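Local coordinates for carboxymuconolactone decarboxylase family protein (Methanocaldococcus jannaschii, PDB 3D7I) that is of uncertain function but belongs to the carboxymuconolactone decarboxylase family in the AhpD-like clan, and may have peroxiredoxin-type oxidoreductase activity, at residues V14-A17 against L22-I25; T32-K37 against K42-I47. All blocks are in the same frame, centred on the assembly; numbering follows the deposited sequence.

Contact 1: V14-A17 against L22-I25; sequences VVAA and LYDI. Unlike the reference sequence in segment 14-17: Ala16 (reference Lys), Ala17 (reference Glu). With SO4 (sulfate ion), chain F.
Tyr23 of helix 20-33 leans against Val15 and Ala16 of helix 10-18, and its atoms can be followed outward. Its CB lies 4.0 Å from Val15 CG1, the methyl that also reaches Tyr23 CA at 3.9 Å. Tyr23 lays its ring alongside Ala16 because chi1 is near 180° (175°), setting CG anti to the backbone N. Tyr23 CG comes within 3.8 Å of Ala16 CA; Ala16 CB is 3.7 Å from Tyr23 CD1, 3.8 Å from CE1 and 4.2 Å from CZ. Ala16 CB sits over one face of the Tyr23 ring, offset toward the rim, in a CH-pi contact 3.8 Å from the centroid. Ala16 replaces the lysine of the reference sequence. Apolar, branched Val15 suits its buried place, offering CG1 to Tyr23 while also packing on Phe95 of the second subunit. Cutting Tyr23 back to alanine removes the ring, which would probably leave the Ala16 methyl without its aromatic face and open a gap between the helices. Leu22 N donates a 3.1 Å hydrogen bond to O3 of a sulfate, probably from the crystallisation liquor, which Asp21 N and Lys37 NZ of the third subunit also bind. With no hydrogen bond between the segments, this corner between helices is held by apolar and CH-pi contacts.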
loop_
_atom_site.group_PDB
_atom_site.type_symbol
_atom_site.label_atom_id
_atom_site.label_comp_id
_atom_site.label_asym_id
_atom_site.label_seq_id
_atom_site.Cartn_x
_atom_site.Cartn_y
_atom_site.Cartn_z
ATOM N N VAL B 14 -1.986 9.098 -24.023
ATOM C CA VAL B 14 -1.828 7.733 -24.553
ATOM C C VAL B 14 -3.208 7.062 -24.594
ATOM O O VAL B 14 -3.591 6.429 -25.590
ATOM C CB VAL B 14 -0.864 6.885 -23.645
ATOM C CG1 VAL B 14 -0.826 5.426 -24.101
ATOM C CG2 VAL B 14 0.552 7.486 -23.661
ATOM N N VAL B 15 -3.968 7.276 -23.539
ATOM C CA VAL B 15 -5.321 6.696 -23.463
ATOM C C VAL B 15 -6.202 7.302 -24.547
ATOM O O VAL B 15 -6.930 6.584 -25.226
ATOM C CB VAL B 15 -5.974 6.854 -22.091
ATOM C CG1 VAL B 15 -7.384 6.235 -22.122
ATOM C CG2 VAL B 15 -5.118 6.162 -20.967
ATOM N N ALA B 16 -6.130 8.632 -24.719
ATOM C CA ALA B 16 -6.874 9.291 -25.813
ATOM C C ALA B 16 -6.524 8.701 -27.170
ATOM O O ALA B 16 -7.407 8.455 -27.983
ATOM C CB ALA B 16 -6.629 10.802 -25.820
ATOM N N ALA B 17 -5.246 8.467 -27.406
ATOM C CA ALA B 17 -4.790 7.851 -28.662
ATOM C C ALA B 17 -5.264 6.385 -28.839
ATOM O O ALA B 17 -5.719 5.996 -29.915
ATOM C CB ALA B 17 -3.274 7.923 -28.749
ATOM N N LEU B 22 -12.926 4.923 -23.831
ATOM C CA LEU B 22 -12.487 4.829 -22.437
ATOM C C LEU B 22 -12.008 6.181 -21.937
ATOM O O LEU B 22 -12.338 6.610 -20.821
ATOM C CB LEU B 22 -11.393 3.762 -22.299
ATOM C CG LEU B 22 -10.810 3.495 -20.935
ATOM C CD1 LEU B 22 -11.925 3.166 -19.897
ATOM C CD2 LEU B 22 -9.747 2.385 -21.053
ATOM N N TYR B 23 -11.224 6.861 -22.759
ATOM C CA TYR B 23 -10.775 8.216 -22.454
ATOM C C TYR B 23 -11.967 9.131 -22.089
ATOM O O TYR B 23 -11.957 9.820 -21.065
ATOM C CB TYR B 23 -10.014 8.798 -23.634
ATOM C CG TYR B 23 -9.624 10.238 -23.414
ATOM C CD1 TYR B 23 -8.500 10.565 -22.685
ATOM C CD2 TYR B 23 -10.399 11.273 -23.937
ATOM C CE1 TYR B 23 -8.146 11.887 -22.484
ATOM C CE2 TYR B 23 -10.057 12.574 -23.729
ATOM C CZ TYR B 23 -8.931 12.871 -22.991
ATOM O OH TYR B 23 -8.582 14.163 -22.795
ATOM N N ASP B 24 -12.984 9.117 -22.936
ATOM C CA ASP B 24 -14.158 9.966 -22.724
ATOM C C ASP B 24 -14.879 9.676 -21.401
ATOM O O ASP B 24 -15.328 10.610 -20.725
ATOM C CB ASP B 24 -15.135 9.783 -23.887
ATOM C CG ASP B 24 -14.685 10.452 -25.139
ATOM O OD1 ASP B 24 -13.804 11.351 -25.087
ATOM O OD2 ASP B 24 -15.257 10.092 -26.199
ATOM N N ILE B 25 -14.970 8.405 -21.014
ATOM C CA ILE B 25 -15.661 8.043 -19.777
ATOM C C ILE B 25 -14.795 8.513 -18.593
ATOM O O ILE B 25 -15.306 9.022 -17.600
ATOM C CB ILE B 25 -15.942 6.536 -19.680
ATOM C CG1 ILE B 25 -16.890 6.098 -20.798
ATOM C CG2 ILE B 25 -16.554 6.198 -18.330
ATOM C CD1 ILE B 25 -16.836 4.577 -21.096
HETATM S S SO4 F . -12.559 2.382 -27.337
HETATM O O1 SO4 F . -11.465 1.650 -27.967
HETATM O O2 SO4 F . -13.729 1.486 -27.277
HETATM O O3 SO4 F . -12.216 2.767 -25.957
HETATM O O4 SO4 F . -12.861 3.579 -28.136
#

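Contact 2: T32-K37 against K42-I47; sequences TVFTGK and KTQKLI. With SO4 (sulfate ion), chain C.
Gln44 of helix 41-53 reaches across to the end of helix 20-33, where its NE2 donates a 2.9 Å hydrogen bond to Val33 O. The N-H...O angle is only 139°, and the carbonyl lies out of the amide plane. NE2 has a second acceptor, Asp81 O of the fourth subunit, so this buried amide serves both its own chain and a neighbour. Its other end is bridged by water: OE1 accepts from a water 2.7 Å away, and that water accepts from Gly36 N. A glutamine suits the place because one flat group both donates and accepts.

The contact joins the last turn of helix 20-33 and the loop after it to helix 41-53, in a mostly helical, strand-free chain of the AhpD-like clan; Phe34 is where the backbone leaves the first helix.

Apolar contacts gather round the Phe34 ring. Lys45 bends at chi2 (-75°), which brings its CE over one face of that ring, 3.8 Å from the centroid, in a CH-pi contact; Val33 CG1 lies over the opposite face. Gln44 CB meets the edge in plane, 3.7 Å from Phe34 CD1.

Charge acts at the margin, where Lys37 NZ donates to sulfate O1 at 2.9 Å and, in a longer bond, to O2 at 3.2 Å.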
loop_
_atom_site.group_PDB
_atom_site.type_symbol
_atom_site.label_atom_id
_atom_site.label_comp_id
_atom_site.label_asym_id
_atom_site.label_seq_id
_atom_site.Cartn_x
_atom_site.Cartn_y
_atom_site.Cartn_z
ATOM N N THR B 32 -17.073 14.872 -13.020
ATOM C CA THR B 32 -18.075 14.604 -11.963
ATOM C C THR B 32 -17.477 14.506 -10.573
ATOM O O THR B 32 -18.013 15.092 -9.603
ATOM C CB THR B 32 -18.874 13.335 -12.255
ATOM O OG1 THR B 32 -19.473 13.464 -13.561
ATOM C CG2 THR B 32 -19.937 13.102 -11.161
ATOM N N VAL B 33 -16.374 13.762 -10.436
ATOM C CA VAL B 33 -15.668 13.691 -9.152
ATOM C C VAL B 33 -15.369 15.104 -8.625
ATOM O O VAL B 33 -15.573 15.382 -7.428
ATOM C CB VAL B 33 -14.379 12.883 -9.307
ATOM C CG1 VAL B 33 -13.310 13.273 -8.233
ATOM C CG2 VAL B 33 -14.721 11.373 -9.320
ATOM N N PHE B 34 -14.941 16.010 -9.504
ATOM C CA PHE B 34 -14.531 17.349 -9.060
ATOM C C PHE B 34 -15.650 18.382 -9.113
ATOM O O PHE B 34 -15.397 19.599 -9.054
ATOM C CB PHE B 34 -13.296 17.843 -9.806
ATOM C CG PHE B 34 -12.040 17.173 -9.367
ATOM C CD1 PHE B 34 -11.591 17.301 -8.059
ATOM C CD2 PHE B 34 -11.320 16.390 -10.248
ATOM C CE1 PHE B 34 -10.444 16.657 -7.640
ATOM C CE2 PHE B 34 -10.171 15.747 -9.841
ATOM C CZ PHE B 34 -9.738 15.878 -8.534
ATOM N N THR B 35 -16.881 17.898 -9.225
ATOM C CA THR B 35 -18.062 18.734 -9.017
ATOM C C THR B 35 -18.660 18.306 -7.678
ATOM O O THR B 35 -19.603 17.511 -7.619
ATOM C CB THR B 35 -19.051 18.607 -10.189
ATOM O OG1 THR B 35 -18.360 18.870 -11.411
ATOM C CG2 THR B 35 -20.191 19.618 -10.063
ATOM N N GLY B 36 -18.069 18.813 -6.597
ATOM C CA GLY B 36 -18.520 18.495 -5.269
ATOM C C GLY B 36 -19.880 19.095 -4.971
ATOM O O GLY B 36 -20.294 20.087 -5.592
ATOM N N LYS B 37 -20.605 18.485 -4.048
ATOM C CA LYS B 37 -21.897 19.076 -3.610
ATOM C C LYS B 37 -21.710 20.226 -2.634
ATOM O O LYS B 37 -22.504 21.192 -2.642
ATOM C CB LYS B 37 -22.793 17.997 -3.017
ATOM C CG LYS B 37 -23.095 16.897 -4.020
ATOM C CD LYS B 37 -23.806 17.362 -5.241
ATOM C CE LYS B 37 -24.158 16.170 -6.117
ATOM N NZ LYS B 37 -24.845 16.549 -7.400
ATOM N N LYS B 42 -10.833 23.550 -5.255
ATOM C CA LYS B 42 -9.546 23.717 -4.549
ATOM C C LYS B 42 -9.377 22.731 -3.396
ATOM O O LYS B 42 -8.322 22.106 -3.264
ATOM C CB LYS B 42 -9.389 25.141 -4.049
ATOM C CG LYS B 42 -8.084 25.441 -3.323
ATOM C CD LYS B 42 -8.105 26.863 -2.747
ATOM C CE LYS B 42 -6.758 27.257 -2.147
ATOM N NZ LYS B 42 -6.763 28.661 -1.641
ATOM N N THR B 43 -10.396 22.611 -2.561
ATOM C CA THR B 43 -10.350 21.689 -1.426
ATOM C C THR B 43 -10.168 20.246 -1.877
ATOM O O THR B 43 -9.367 19.510 -1.325
ATOM C CB THR B 43 -11.591 21.807 -0.530
ATOM O OG1 THR B 43 -11.669 23.140 -0.022
ATOM C CG2 THR B 43 -11.526 20.841 0.645
ATOM N N GLN B 44 -10.916 19.849 -2.897
ATOM C CA GLN B 44 -10.776 18.523 -3.445
ATOM C C GLN B 44 -9.391 18.256 -4.049
ATOM O O GLN B 44 -8.882 17.161 -3.913
ATOM C CB GLN B 44 -11.849 18.256 -4.490
ATOM C CG GLN B 44 -13.228 18.143 -3.942
ATOM C CD GLN B 44 -14.207 17.765 -5.014
ATOM O OE1 GLN B 44 -14.376 18.517 -5.968
ATOM N NE2 GLN B 44 -14.868 16.607 -4.862
ATOM N N LYS B 45 -8.818 19.231 -4.733
ATOM C CA LYS B 45 -7.469 19.073 -5.279
ATOM C C LYS B 45 -6.407 18.962 -4.181
ATOM O O LYS B 45 -5.453 18.210 -4.325
ATOM C CB LYS B 45 -7.129 20.221 -6.239
ATOM C CG LYS B 45 -7.774 20.006 -7.591
ATOM C CD LYS B 45 -7.050 18.927 -8.410
ATOM C CE LYS B 45 -7.812 18.677 -9.712
ATOM N NZ LYS B 45 -7.198 17.622 -10.573
ATOM N N LEU B 46 -6.591 19.700 -3.092
ATOM C CA LEU B 46 -5.718 19.568 -1.897
ATOM C C LEU B 46 -5.798 18.166 -1.299
ATOM O O LEU B 46 -4.784 17.563 -0.935
ATOM C CB LEU B 46 -6.055 20.645 -0.842
ATOM C CG LEU B 46 -5.726 22.095 -1.236
ATOM C CD1 LEU B 46 -6.330 23.094 -0.247
ATOM C CD2 LEU B 46 -4.208 22.318 -1.342
ATOM N N ILE B 47 -7.009 17.614 -1.247
ATOM C CA ILE B 47 -7.212 16.243 -0.833
ATOM C C ILE B 47 -6.490 15.268 -1.770
ATOM O O ILE B 47 -5.832 14.335 -1.316
ATOM C CB ILE B 47 -8.722 15.921 -0.741
ATOM C CG1 ILE B 47 -9.380 16.713 0.400
ATOM C CG2 ILE B 47 -8.977 14.398 -0.536
ATOM C CD1 ILE B 47 -10.924 16.805 0.279
HETATM S S SO4 C . -25.438 13.404 -9.163
HETATM O O1 SO4 C . -25.775 13.821 -7.806
HETATM O O2 SO4 C . -24.974 14.593 -9.902
HETATM O O3 SO4 C . -24.341 12.420 -9.160
HETATM O O4 SO4 C . -26.631 12.828 -9.800
HETATM O O HOH W 1 -15.954 20.693 -6.139
#

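From the N terminus, the chain turns sharply at the junction of helix 10-18 and helix 20-33, and contact 1 closes that corner. Helix 20-33 then runs on to its other end, where the chain loops into helix 41-53 and contact 2 closes this second turn. The two closures follow in series, neither nesting nor crossing; their centres lie about 22 Å apart, and their nearest atoms, about 7 Å apart, do not touch. Helix 20-33 is shared, tying the N-terminal helix to helix 41-53. Both contacts also meet the third subunit: the sulfate held at Leu22 also binds Lys37 of that subunit, so it joins contact 1 of one copy to the contact 2 segment 32-37 of another.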